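Local structure of GDP-perosamine synthase (Caulobacter crescentus, 3BN1) at residues L6-V11 and D308-G313; L86-S91 and P318-M323; H134-I139 and V286-T291; I314-V319 and D346-P351. The protein catalyses the pyridoxal phosphate-dependent transfer of an amino group from L-glutamate to GDP-4-keto-6-deoxy-D-mannose, making GDP-perosamine for O-antigen synthesis. All coordinates share one frame; numbering follows the deposited sequence.

Contact 1 of 4, residues L6-V11 and D308-G313; sequences LPRISV and DLDALG
A Schellman motif ends helix 302-311, and Arg-8 and Ile-9 of the N-terminal arm bind to it. Gly-313 is the C-prime residue, with a positive phi of 77°. Its N bonds back to Asp-310 O at 2.7 Å, and Ile-314 N returns to Leu-309 O. The turn presents Gly-313 O to the arm. Ile-9 N donates to Gly-313 O at 2.9 Å in a nearly straight bond. Arg-8 CA also leans on Gly-313 O, at 3.3 Å, as a CA-H...O contact.

The Arg-8 chain then runs past Gly-313. It bends about CG-CD (chi3 98°), which turns NE aside. NH1 reaches Asp-310 O at 3.2 Å. This oxygen lies in the guanidinium plane and takes NH1 on a lone pair; it also accepts from Gly-313 N. Asp-310 OD1 forms a salt bridge with Arg-8 NH2 at 3.0 Å. The guanidinium and carboxylate planes stand 85° apart, and the N-H bonds to OD1 are weak. The pair is exposed at the surface. Arg-363 of helix 358-371 donates to Pro-7 O. The arrangement is that of a glycine-terminated helix whose C-terminal turn receives an extended chain terminus.

Contact 2 of 4, residues L86-S91 and P318-M323; sequences LTYIAS and PVFHPM. With AKG (2-oxoglutaric acid), chain G.
Tyr-88 runs from Phe-320 at its base to the bound 2-oxoglutarate at its tip. CB sits 3.8 Å from Phe-320 CE1, with Phe-320 CZ almost as near. CD1 still touches Phe-320 CE1, and the two side chains cross obliquely. Further out, the bound 2-oxoglutarate lies over one face of the ring. CE1 meets AKG C3, and CZ lies 3.5 Å from AKG C4. OH ends 3.4 Å from AKG C5, the carbon of the distal carboxylate. Gln-215 of the second subunit also packs on Tyr-88 and bonds the ligand, so this wall of the active site is shared between subunits.

Segment 86-91 links strand 80-84 to helix 90-98 of the large domain, which has the aspartate aminotransferase (fold type I) architecture. Segment 318-323 continues from strand 317-318 of the small C-terminal sheet.

Phe-320 lies against the peptide joining Thr-87 and Tyr-88. Tyr-88 N stands 3.9 Å above the ring plane, over its centre. This buried nitrogen has no hydrogen-bond partner in the model. Leu-86 CD1 comes within 3.1 Å of Phe-320 O, a tight approach, and 3.7 Å from Val-319 CG1. Met-323 folds back at chi2 and chi3. Its SD touches Ile-89 CG1 at 3.8 Å, and its CE lies 3.5 Å from Thr-87 O.

Contact 3 of 4, residues H134-I139 and V286-T291; sequences HLYGQI and VFWMYT
Tyr-136 and Gly-137, both with positive phi, form the corners of a turn close to type I', and their carbonyls face the backbone of Val-286 to Trp-288. The turn follows strand 127-130 of the large domain of this fold type I aminotransferase. The facing chain leads into strand 290-294 of the C-terminal sheet, so the contact joins the two parts deep in the protein. Val-286 N donates to Gly-137 O at 2.9 Å, from above the carbonyl plane. Trp-288 N approaches Tyr-136 O to 2.6 Å, but the bond is bent (129°) and weak. Phe-287 CA adds a CA-H...O contact to Tyr-136 O. Gly-137 CA lies 4.0 Å from Phe-287 N, so the two backbones pack directly.

Tyr-136 carries the side-chain packing. Its ring edge turns to the indole of Trp-288, CD1 to CE3 at 3.9 Å. Met-289 CB lies equally near CD1, and Met-289 CG rests over a face of the Trp-288 ring. The far end of Trp-288 belongs to the active site. It touches the bound 2-oxoglutarate, and its NE1 is bonded to Asn-187 O. Tyr-136 N is bonded to Glu-162.

The two faces of the Tyr-136 ring are filled differently. Leu-135 CB sits over one, 4.0 Å above the plane. Over the opposite face is Thr-291 OG1, displaced toward the rim and 3.5 Å from both CG and CD2.

Contact 4 of 4, residues I314-V319 and D346-P351; sequences IESRPV and DGLNLP. With AKG (2-oxoglutaric acid), chain G.
Arg-317 and Asn-349 form an antiparallel hydrogen-bonded pair between strands 317-318 and 347-350. Asn-349 N donates to Arg-317 O at 2.8 Å, and Arg-317 N returns to Asn-349 O at 3.2 Å. Pro-318, which has no N-H, falls at the non-hydrogen-bonded pair with Leu-348.

Packing is tightest at the end near Val-319. Its CG2 presses on Gly-347 CA at 3.4 Å, closer than usual for two carbons. Val-319 N is bonded to Gly-347 O, from above the carbonyl plane.

At the other end the side chains meet more loosely. Ile-314 CG2 and Pro-351 CG are 4.1 Å apart, with the side chains at about a right angle. Beside them Glu-315 is partly exposed, and its carboxylate turns to Val-11 N of the N-terminal arm. The backbone here is close: Glu-315 O is buried 3.2 Å from Pro-351 CG, with no polar partner in the model.

Arg-317 CG lies between the backbone N and carbonyl carbon (chi1 63°) and packs on Asn-349 CB at 3.6 Å. The chain bends at chi3, and the guanidinium meets AKG O2 near its own plane. NH1 bonds O2 weakly at 2.8 Å; the NH2 distance is too short to be trusted in detail. Tyr-223 of the second subunit packs on Arg-317. An arginine of the small domain facing the carboxylate next to the keto carbon is consistent with the substrate-carboxylate arginine of aspartate aminotransferase, the fold type I prototype.

How the contacts relate
Contact 1 lies at the surface; contacts 2, 3 and 4 are buried. Contacts 3 and 4 meet in the C-terminal sheet, where strands 290-294 and 347-350 are neighbours and Tyr-290 O accepts from Leu-350 N. Contact 4 continues into contact 2 through Pro-318 and Val-319. Contacts 2 and 3 touch through Phe-320 and Tyr-136. Contact 1 reaches contact 4 through backbone and carboxylate bonds of Glu-315. The chemistry follows the position: an exposed salt bridge at contact 1, apolar and aromatic packing at 2, backbone bonds, one of them weak, around a turn at 3, with an aromatic ring beside them, and strand pairing at 4. Contacts 2, 3 and 4 each bring a residue to the 2-oxoglutarate.

Contact 1 of 4, residues L6-V11 and D308-G313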
# COMPACT_ATOMS: atom_id res chain seq x y z
N LEU A 6 -26.23 -15.59 23.21
CA LEU A 6 -26.03 -14.19 22.84
C LEU A 6 -24.78 -14.01 22.00
O LEU A 6 -23.65 -14.09 22.48
CB LEU A 6 -25.95 -13.29 24.08
CG LEU A 6 -24.74 -13.61 24.99
CD1 LEU A 6 -24.55 -12.64 26.15
CD2 LEU A 6 -24.67 -15.07 25.47
N PRO A 7 -24.96 -13.77 20.72
CA PRO A 7 -23.78 -13.49 19.96
C PRO A 7 -23.24 -12.16 20.52
O PRO A 7 -23.93 -11.30 21.10
CB PRO A 7 -24.34 -13.27 18.56
CG PRO A 7 -25.62 -12.55 18.84
CD PRO A 7 -26.17 -13.24 20.08
N ARG A 8 -21.96 -11.98 20.27
CA ARG A 8 -21.24 -10.77 20.60
C ARG A 8 -21.71 -9.67 19.67
O ARG A 8 -22.05 -9.84 18.50
CB ARG A 8 -19.75 -10.99 20.31
CG ARG A 8 -18.92 -11.08 21.58
CD ARG A 8 -17.46 -11.09 21.19
NE ARG A 8 -16.84 -9.78 21.30
CZ ARG A 8 -16.67 -9.13 22.45
NH1 ARG A 8 -17.11 -9.66 23.59
NH2 ARG A 8 -16.03 -7.96 22.44
N ILE A 9 -21.66 -8.49 20.22
CA ILE A 9 -22.02 -7.33 19.43
C ILE A 9 -20.63 -6.69 19.13
O ILE A 9 -19.84 -6.40 20.05
CB ILE A 9 -22.98 -6.47 20.30
CG1 ILE A 9 -24.43 -6.96 20.14
CG2 ILE A 9 -22.84 -4.99 19.96
CD1 ILE A 9 -25.31 -6.60 21.35
N SER A 10 -20.32 -6.50 17.85
CA SER A 10 -19.05 -5.87 17.46
C SER A 10 -19.24 -4.38 17.19
O SER A 10 -20.32 -3.96 16.80
CB SER A 10 -18.42 -6.55 16.24
OG SER A 10 -19.25 -7.52 15.67
N VAL A 11 -18.23 -3.55 17.47
CA VAL A 11 -18.37 -2.10 17.24
C VAL A 11 -18.70 -1.72 15.79
O VAL A 11 -19.41 -0.74 15.55
CB VAL A 11 -17.17 -1.21 17.71
CG1 VAL A 11 -17.19 -0.93 19.20
CG2 VAL A 11 -15.84 -1.68 17.19
N ASP A 308 -15.64 -4.07 31.14
CA ASP A 308 -16.86 -4.70 31.61
C ASP A 308 -17.84 -4.98 30.49
O ASP A 308 -18.58 -5.98 30.49
CB ASP A 308 -17.49 -3.84 32.68
CG ASP A 308 -16.58 -3.69 33.89
OD1 ASP A 308 -15.64 -4.50 34.12
OD2 ASP A 308 -16.83 -2.73 34.66
N LEU A 309 -17.86 -4.10 29.50
CA LEU A 309 -18.76 -4.32 28.37
C LEU A 309 -18.31 -5.57 27.66
O LEU A 309 -19.10 -6.40 27.24
CB LEU A 309 -18.72 -3.10 27.41
CG LEU A 309 -19.25 -1.77 27.97
CD1 LEU A 309 -18.95 -0.54 27.16
CD2 LEU A 309 -20.80 -1.88 28.13
N ASP A 310 -17.00 -5.70 27.49
CA ASP A 310 -16.43 -6.89 26.82
C ASP A 310 -16.92 -8.21 27.44
O ASP A 310 -17.33 -9.14 26.73
CB ASP A 310 -14.90 -6.84 27.01
CG ASP A 310 -14.17 -7.85 26.09
OD1 ASP A 310 -14.75 -8.29 25.08
OD2 ASP A 310 -13.01 -8.22 26.41
N ALA A 311 -16.81 -8.29 28.76
CA ALA A 311 -17.18 -9.48 29.54
C ALA A 311 -18.67 -9.72 29.30
O ALA A 311 -19.14 -10.85 29.34
CB ALA A 311 -16.92 -9.23 31.05
N LEU A 312 -19.42 -8.66 29.03
CA LEU A 312 -20.85 -8.76 28.74
C LEU A 312 -21.05 -9.02 27.26
O LEU A 312 -22.19 -9.00 26.82
CB LEU A 312 -21.65 -7.54 29.22
CG LEU A 312 -21.83 -7.48 30.76
CD1 LEU A 312 -22.00 -6.09 31.38
CD2 LEU A 312 -22.92 -8.50 31.24
N GLY A 313 -19.98 -9.27 26.51
CA GLY A 313 -20.11 -9.56 25.08
C GLY A 313 -20.35 -8.41 24.13
O GLY A 313 -20.87 -8.60 23.00

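Contact 2 of 4, residues L86-S91 and P318-M323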
# COMPACT_ATOMS: atom_id res chain seq x y z
N LEU A 86 -5.95 15.05 18.81
CA LEU A 86 -7.01 14.02 18.84
C LEU A 86 -7.40 13.52 17.46
O LEU A 86 -8.21 14.17 16.77
CB LEU A 86 -8.27 14.51 19.55
CG LEU A 86 -9.24 13.36 19.97
CD1 LEU A 86 -8.62 12.53 21.11
CD2 LEU A 86 -10.58 13.89 20.46
N THR A 87 -6.82 12.39 17.08
CA THR A 87 -7.04 11.78 15.74
C THR A 87 -6.37 10.39 15.73
O THR A 87 -5.61 10.03 16.65
CB THR A 87 -6.49 12.63 14.56
OG1 THR A 87 -6.81 12.00 13.30
CG2 THR A 87 -4.98 12.80 14.60
N TYR A 88 -6.60 9.69 14.63
CA TYR A 88 -5.94 8.42 14.39
C TYR A 88 -4.52 8.79 13.91
O TYR A 88 -4.29 9.76 13.20
CB TYR A 88 -6.69 7.62 13.31
CG TYR A 88 -5.95 6.34 13.09
CD1 TYR A 88 -5.79 5.42 14.13
CD2 TYR A 88 -5.35 6.10 11.84
CE1 TYR A 88 -5.17 4.23 13.90
CE2 TYR A 88 -4.72 4.93 11.61
CZ TYR A 88 -4.58 4.04 12.65
OH TYR A 88 -3.86 2.91 12.41
N ILE A 89 -3.54 8.02 14.36
CA ILE A 89 -2.17 8.40 14.20
C ILE A 89 -1.68 8.55 12.79
O ILE A 89 -0.67 9.26 12.57
CB ILE A 89 -1.26 7.41 14.86
CG1 ILE A 89 0.11 8.04 15.14
CG2 ILE A 89 -1.28 6.12 14.02
CD1 ILE A 89 0.98 7.18 16.10
N ALA A 90 -2.39 7.91 11.85
CA ALA A 90 -2.04 8.02 10.45
C ALA A 90 -2.07 9.48 10.03
O ALA A 90 -1.28 9.85 9.15
CB ALA A 90 -2.97 7.15 9.55
N SER A 91 -2.88 10.32 10.69
CA SER A 91 -2.95 11.72 10.29
C SER A 91 -1.59 12.38 10.43
O SER A 91 -1.18 13.24 9.62
CB SER A 91 -3.90 12.51 11.21
OG SER A 91 -5.17 11.88 11.22
N PRO A 318 -11.81 2.95 23.16
CA PRO A 318 -11.58 4.28 23.65
C PRO A 318 -11.51 5.28 22.53
O PRO A 318 -11.23 4.97 21.35
CB PRO A 318 -10.23 4.16 24.34
CG PRO A 318 -9.55 3.00 23.71
CD PRO A 318 -10.56 2.21 22.92
N VAL A 319 -11.79 6.52 22.91
CA VAL A 319 -11.56 7.56 21.92
C VAL A 319 -10.02 7.55 21.70
O VAL A 319 -9.22 7.25 22.59
CB VAL A 319 -12.07 8.91 22.46
CG1 VAL A 319 -11.34 10.07 21.89
CG2 VAL A 319 -13.58 8.99 22.11
N PHE A 320 -9.59 7.88 20.51
CA PHE A 320 -8.16 7.86 20.21
C PHE A 320 -7.34 8.54 21.24
O PHE A 320 -7.77 9.58 21.77
CB PHE A 320 -7.96 8.70 18.97
CG PHE A 320 -8.68 8.18 17.77
CD1 PHE A 320 -8.29 6.98 17.22
CD2 PHE A 320 -9.68 8.94 17.14
CE1 PHE A 320 -8.92 6.46 16.12
CE2 PHE A 320 -10.32 8.45 15.95
CZ PHE A 320 -9.95 7.21 15.47
N HIS A 321 -6.13 8.01 21.48
CA HIS A 321 -5.24 8.66 22.45
C HIS A 321 -4.66 9.83 21.74
O HIS A 321 -4.20 9.67 20.61
CB HIS A 321 -4.04 7.76 22.86
CG HIS A 321 -4.45 6.48 23.50
ND1 HIS A 321 -5.53 6.39 24.36
CD2 HIS A 321 -3.97 5.22 23.37
CE1 HIS A 321 -5.70 5.13 24.73
NE2 HIS A 321 -4.75 4.40 24.16
N PRO A 322 -4.60 10.98 22.42
CA PRO A 322 -4.01 12.15 21.79
C PRO A 322 -2.56 11.79 21.36
O PRO A 322 -1.82 11.12 22.09
CB PRO A 322 -4.03 13.18 22.92
CG PRO A 322 -5.26 12.87 23.72
CD PRO A 322 -5.30 11.33 23.69
N MET A 323 -2.14 12.31 20.22
CA MET A 323 -0.79 11.99 19.73
C MET A 323 0.28 12.29 20.75
O MET A 323 1.29 11.59 20.88
CB MET A 323 -0.42 12.95 18.59
CG MET A 323 -1.34 12.84 17.38
SD MET A 323 -1.25 11.27 16.49
CE MET A 323 -2.32 10.13 17.69
C1 AKG G . -9.54 2.05 13.75
O1 AKG G . -9.15 1.06 14.43
O2 AKG G . -10.56 2.70 14.08
C2 AKG G . -8.81 2.43 12.52
O5 AKG G . -9.26 3.30 11.80
C3 AKG G . -7.50 1.73 12.24
C4 AKG G . -6.96 2.09 10.88
C5 AKG G . -5.94 1.06 10.48
O3 AKG G . -5.34 1.23 9.38
O4 AKG G . -5.65 0.01 11.32

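Contact 3 of 4, residues H134-I139 and V286-T291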
# COMPACT_ATOMS: atom_id res chain seq x y z
N HIS A 134 -12.34 14.89 10.19
CA HIS A 134 -13.78 14.79 10.49
C HIS A 134 -14.04 13.52 11.34
O HIS A 134 -14.42 12.48 10.86
CB HIS A 134 -14.61 14.83 9.17
CG HIS A 134 -14.19 15.89 8.20
ND1 HIS A 134 -13.93 17.19 8.58
CD2 HIS A 134 -14.13 15.89 6.84
CE1 HIS A 134 -13.63 17.92 7.51
NE2 HIS A 134 -13.78 17.16 6.43
N LEU A 135 -13.82 13.63 12.65
CA LEU A 135 -13.92 12.49 13.53
C LEU A 135 -15.33 11.94 13.71
O LEU A 135 -16.27 12.71 13.91
CB LEU A 135 -13.40 12.92 14.88
CG LEU A 135 -11.89 12.98 15.07
CD1 LEU A 135 -11.62 13.22 16.60
CD2 LEU A 135 -11.25 11.68 14.55
N TYR A 136 -15.46 10.61 13.73
CA TYR A 136 -16.74 9.95 13.98
C TYR A 136 -17.83 10.16 12.92
O TYR A 136 -18.94 9.60 13.00
CB TYR A 136 -17.17 10.25 15.42
CG TYR A 136 -16.02 9.85 16.32
CD1 TYR A 136 -15.27 8.71 15.98
CD2 TYR A 136 -15.55 10.69 17.30
CE1 TYR A 136 -14.15 8.36 16.65
CE2 TYR A 136 -14.44 10.32 18.04
CZ TYR A 136 -13.76 9.16 17.71
OH TYR A 136 -12.65 8.76 18.40
N GLY A 137 -17.48 10.90 11.89
CA GLY A 137 -18.46 11.11 10.82
C GLY A 137 -19.01 12.51 10.79
O GLY A 137 -19.97 12.81 10.07
N GLN A 138 -18.41 13.39 11.59
CA GLN A 138 -18.88 14.76 11.67
C GLN A 138 -17.82 15.68 11.07
O GLN A 138 -16.69 15.71 11.59
CB GLN A 138 -19.06 15.16 13.15
CG GLN A 138 -19.57 16.56 13.37
CD GLN A 138 -20.37 16.77 14.65
OE1 GLN A 138 -21.42 17.45 14.59
NE2 GLN A 138 -19.97 16.14 15.77
N ILE A 139 -18.23 16.50 10.09
CA ILE A 139 -17.30 17.52 9.47
C ILE A 139 -16.89 18.65 10.43
O ILE A 139 -17.73 19.17 11.17
CB ILE A 139 -17.89 18.04 8.13
CG1 ILE A 139 -18.00 16.87 7.11
CG2 ILE A 139 -17.07 19.20 7.57
CD1 ILE A 139 -18.76 17.11 5.82
N VAL A 286 -22.59 11.60 9.78
CA VAL A 286 -22.81 10.22 9.36
C VAL A 286 -22.59 9.14 10.43
O VAL A 286 -22.97 7.98 10.23
CB VAL A 286 -22.19 9.90 8.00
CG1 VAL A 286 -22.85 10.75 6.86
CG2 VAL A 286 -20.69 9.96 8.09
N PHE A 287 -22.08 9.53 11.59
CA PHE A 287 -21.95 8.56 12.67
C PHE A 287 -21.16 7.27 12.41
O PHE A 287 -21.65 6.13 12.61
CB PHE A 287 -23.34 8.33 13.29
CG PHE A 287 -23.75 9.40 14.26
CD1 PHE A 287 -23.24 9.41 15.57
CD2 PHE A 287 -24.55 10.45 13.86
CE1 PHE A 287 -23.57 10.45 16.50
CE2 PHE A 287 -24.92 11.46 14.78
CZ PHE A 287 -24.41 11.48 16.10
N TRP A 288 -19.90 7.45 12.02
CA TRP A 288 -19.04 6.29 11.86
C TRP A 288 -19.08 5.51 13.21
O TRP A 288 -19.13 4.27 13.27
CB TRP A 288 -17.61 6.74 11.55
CG TRP A 288 -16.69 5.49 11.53
CD1 TRP A 288 -16.93 4.29 10.90
CD2 TRP A 288 -15.42 5.37 12.17
NE1 TRP A 288 -15.87 3.41 11.16
CE2 TRP A 288 -14.93 4.07 11.91
CE3 TRP A 288 -14.71 6.20 13.05
CZ2 TRP A 288 -13.74 3.60 12.48
CZ3 TRP A 288 -13.47 5.74 13.53
CH2 TRP A 288 -12.98 4.48 13.20
N MET A 289 -19.12 6.27 14.31
CA MET A 289 -19.21 5.70 15.64
C MET A 289 -19.99 6.67 16.49
O MET A 289 -19.76 7.89 16.36
CB MET A 289 -17.81 5.71 16.22
CG MET A 289 -16.90 4.85 15.37
SD MET A 289 -16.35 3.44 16.25
CE MET A 289 -14.69 4.10 16.49
N TYR A 290 -20.87 6.11 17.33
CA TYR A 290 -21.65 6.84 18.33
C TYR A 290 -20.80 6.99 19.61
O TYR A 290 -20.46 5.99 20.25
CB TYR A 290 -22.99 6.14 18.57
CG TYR A 290 -23.92 6.94 19.41
CD1 TYR A 290 -23.81 6.91 20.84
CD2 TYR A 290 -24.92 7.72 18.81
CE1 TYR A 290 -24.72 7.63 21.65
CE2 TYR A 290 -25.83 8.45 19.62
CZ TYR A 290 -25.71 8.42 21.01
OH TYR A 290 -26.63 9.17 21.72
N THR A 291 -20.33 8.23 19.86
CA THR A 291 -19.33 8.50 20.89
C THR A 291 -19.86 9.29 22.09
O THR A 291 -20.33 10.41 21.92
CB THR A 291 -18.03 9.18 20.24
OG1 THR A 291 -17.50 8.39 19.17
CG2 THR A 291 -16.89 9.45 21.25

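Contact 4 of 4, residues I314-V319 and D346-P351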
# COMPACT_ATOMS: atom_id res chain seq x y z
N ILE A 314 -19.92 -7.23 24.57
CA ILE A 314 -20.08 -5.99 23.82
C ILE A 314 -18.77 -5.29 23.56
O ILE A 314 -18.04 -4.88 24.49
CB ILE A 314 -21.04 -5.03 24.51
CG1 ILE A 314 -22.46 -5.53 24.31
CG2 ILE A 314 -20.96 -3.62 23.92
CD1 ILE A 314 -23.20 -5.45 25.55
N GLU A 315 -18.50 -5.11 22.27
CA GLU A 315 -17.30 -4.38 21.86
C GLU A 315 -17.48 -2.85 21.93
O GLU A 315 -18.51 -2.32 21.57
CB GLU A 315 -16.96 -4.73 20.42
CG GLU A 315 -15.57 -4.19 20.07
CD GLU A 315 -15.04 -4.65 18.75
OE1 GLU A 315 -15.85 -5.12 17.92
OE2 GLU A 315 -13.80 -4.52 18.57
N SER A 316 -16.45 -2.15 22.40
CA SER A 316 -16.46 -0.68 22.43
C SER A 316 -14.99 -0.32 22.29
O SER A 316 -14.14 -1.21 22.27
CB SER A 316 -17.08 -0.13 23.75
OG SER A 316 -16.40 -0.54 24.92
N ARG A 317 -14.62 0.95 22.29
CA ARG A 317 -13.18 1.23 22.26
C ARG A 317 -13.03 2.65 22.74
O ARG A 317 -13.96 3.47 22.73
CB ARG A 317 -12.56 1.10 20.88
CG ARG A 317 -13.20 2.10 20.03
CD ARG A 317 -12.94 2.01 18.52
NE ARG A 317 -11.65 2.56 18.15
CZ ARG A 317 -11.08 2.39 16.95
NH1 ARG A 317 -9.88 2.94 16.75
NH2 ARG A 317 -11.69 1.68 15.98
N PRO A 318 -11.81 2.95 23.16
CA PRO A 318 -11.58 4.28 23.65
C PRO A 318 -11.51 5.28 22.53
O PRO A 318 -11.23 4.97 21.35
CB PRO A 318 -10.23 4.16 24.34
CG PRO A 318 -9.55 3.00 23.71
CD PRO A 318 -10.56 2.21 22.92
N VAL A 319 -11.79 6.52 22.91
CA VAL A 319 -11.56 7.56 21.92
C VAL A 319 -10.02 7.55 21.70
O VAL A 319 -9.22 7.25 22.59
CB VAL A 319 -12.07 8.91 22.46
CG1 VAL A 319 -11.34 10.07 21.89
CG2 VAL A 319 -13.58 8.99 22.11
N ASP A 346 -12.06 10.37 28.91
CA ASP A 346 -13.45 9.97 29.13
C ASP A 346 -14.26 9.48 27.90
O ASP A 346 -15.41 9.08 28.03
CB ASP A 346 -14.17 11.07 29.97
CG ASP A 346 -14.52 12.32 29.16
OD1 ASP A 346 -14.53 12.26 27.92
OD2 ASP A 346 -14.82 13.38 29.77
N GLY A 347 -13.65 9.52 26.71
CA GLY A 347 -14.33 9.21 25.47
C GLY A 347 -14.55 7.74 25.21
O GLY A 347 -13.63 6.96 25.37
N LEU A 348 -15.77 7.36 24.82
CA LEU A 348 -16.05 5.95 24.53
C LEU A 348 -16.80 5.77 23.24
O LEU A 348 -17.91 6.25 23.11
CB LEU A 348 -16.91 5.34 25.64
CG LEU A 348 -17.33 3.86 25.45
CD1 LEU A 348 -16.06 2.95 25.49
CD2 LEU A 348 -18.36 3.43 26.55
N ASN A 349 -16.27 5.01 22.28
CA ASN A 349 -17.00 4.75 21.02
C ASN A 349 -17.89 3.55 21.25
O ASN A 349 -17.34 2.51 21.61
CB ASN A 349 -16.01 4.33 19.92
CG ASN A 349 -15.05 5.41 19.57
OD1 ASN A 349 -13.84 5.20 19.45
ND2 ASN A 349 -15.60 6.62 19.44
N LEU A 350 -19.18 3.67 20.95
CA LEU A 350 -20.11 2.55 21.18
C LEU A 350 -20.43 1.85 19.84
O LEU A 350 -20.30 2.45 18.79
CB LEU A 350 -21.44 3.14 21.69
CG LEU A 350 -21.46 3.74 23.10
CD1 LEU A 350 -22.84 4.31 23.49
CD2 LEU A 350 -20.95 2.61 23.98
N PRO A 351 -20.88 0.58 19.85
CA PRO A 351 -21.22 -0.09 18.58
C PRO A 351 -22.15 0.76 17.69
O PRO A 351 -23.22 1.26 18.11
CB PRO A 351 -21.94 -1.36 19.01
CG PRO A 351 -21.39 -1.65 20.38
CD PRO A 351 -21.11 -0.26 21.03
C1 AKG G . -9.54 2.05 13.75
O1 AKG G . -9.15 1.06 14.43
O2 AKG G . -10.56 2.70 14.08
C2 AKG G . -8.81 2.43 12.52
O5 AKG G . -9.26 3.30 11.80
C3 AKG G . -7.50 1.73 12.24
C4 AKG G . -6.96 2.09 10.88
C5 AKG G . -5.94 1.06 10.48
O3 AKG G . -5.34 1.23 9.38
O4 AKG G . -5.65 0.01 11.32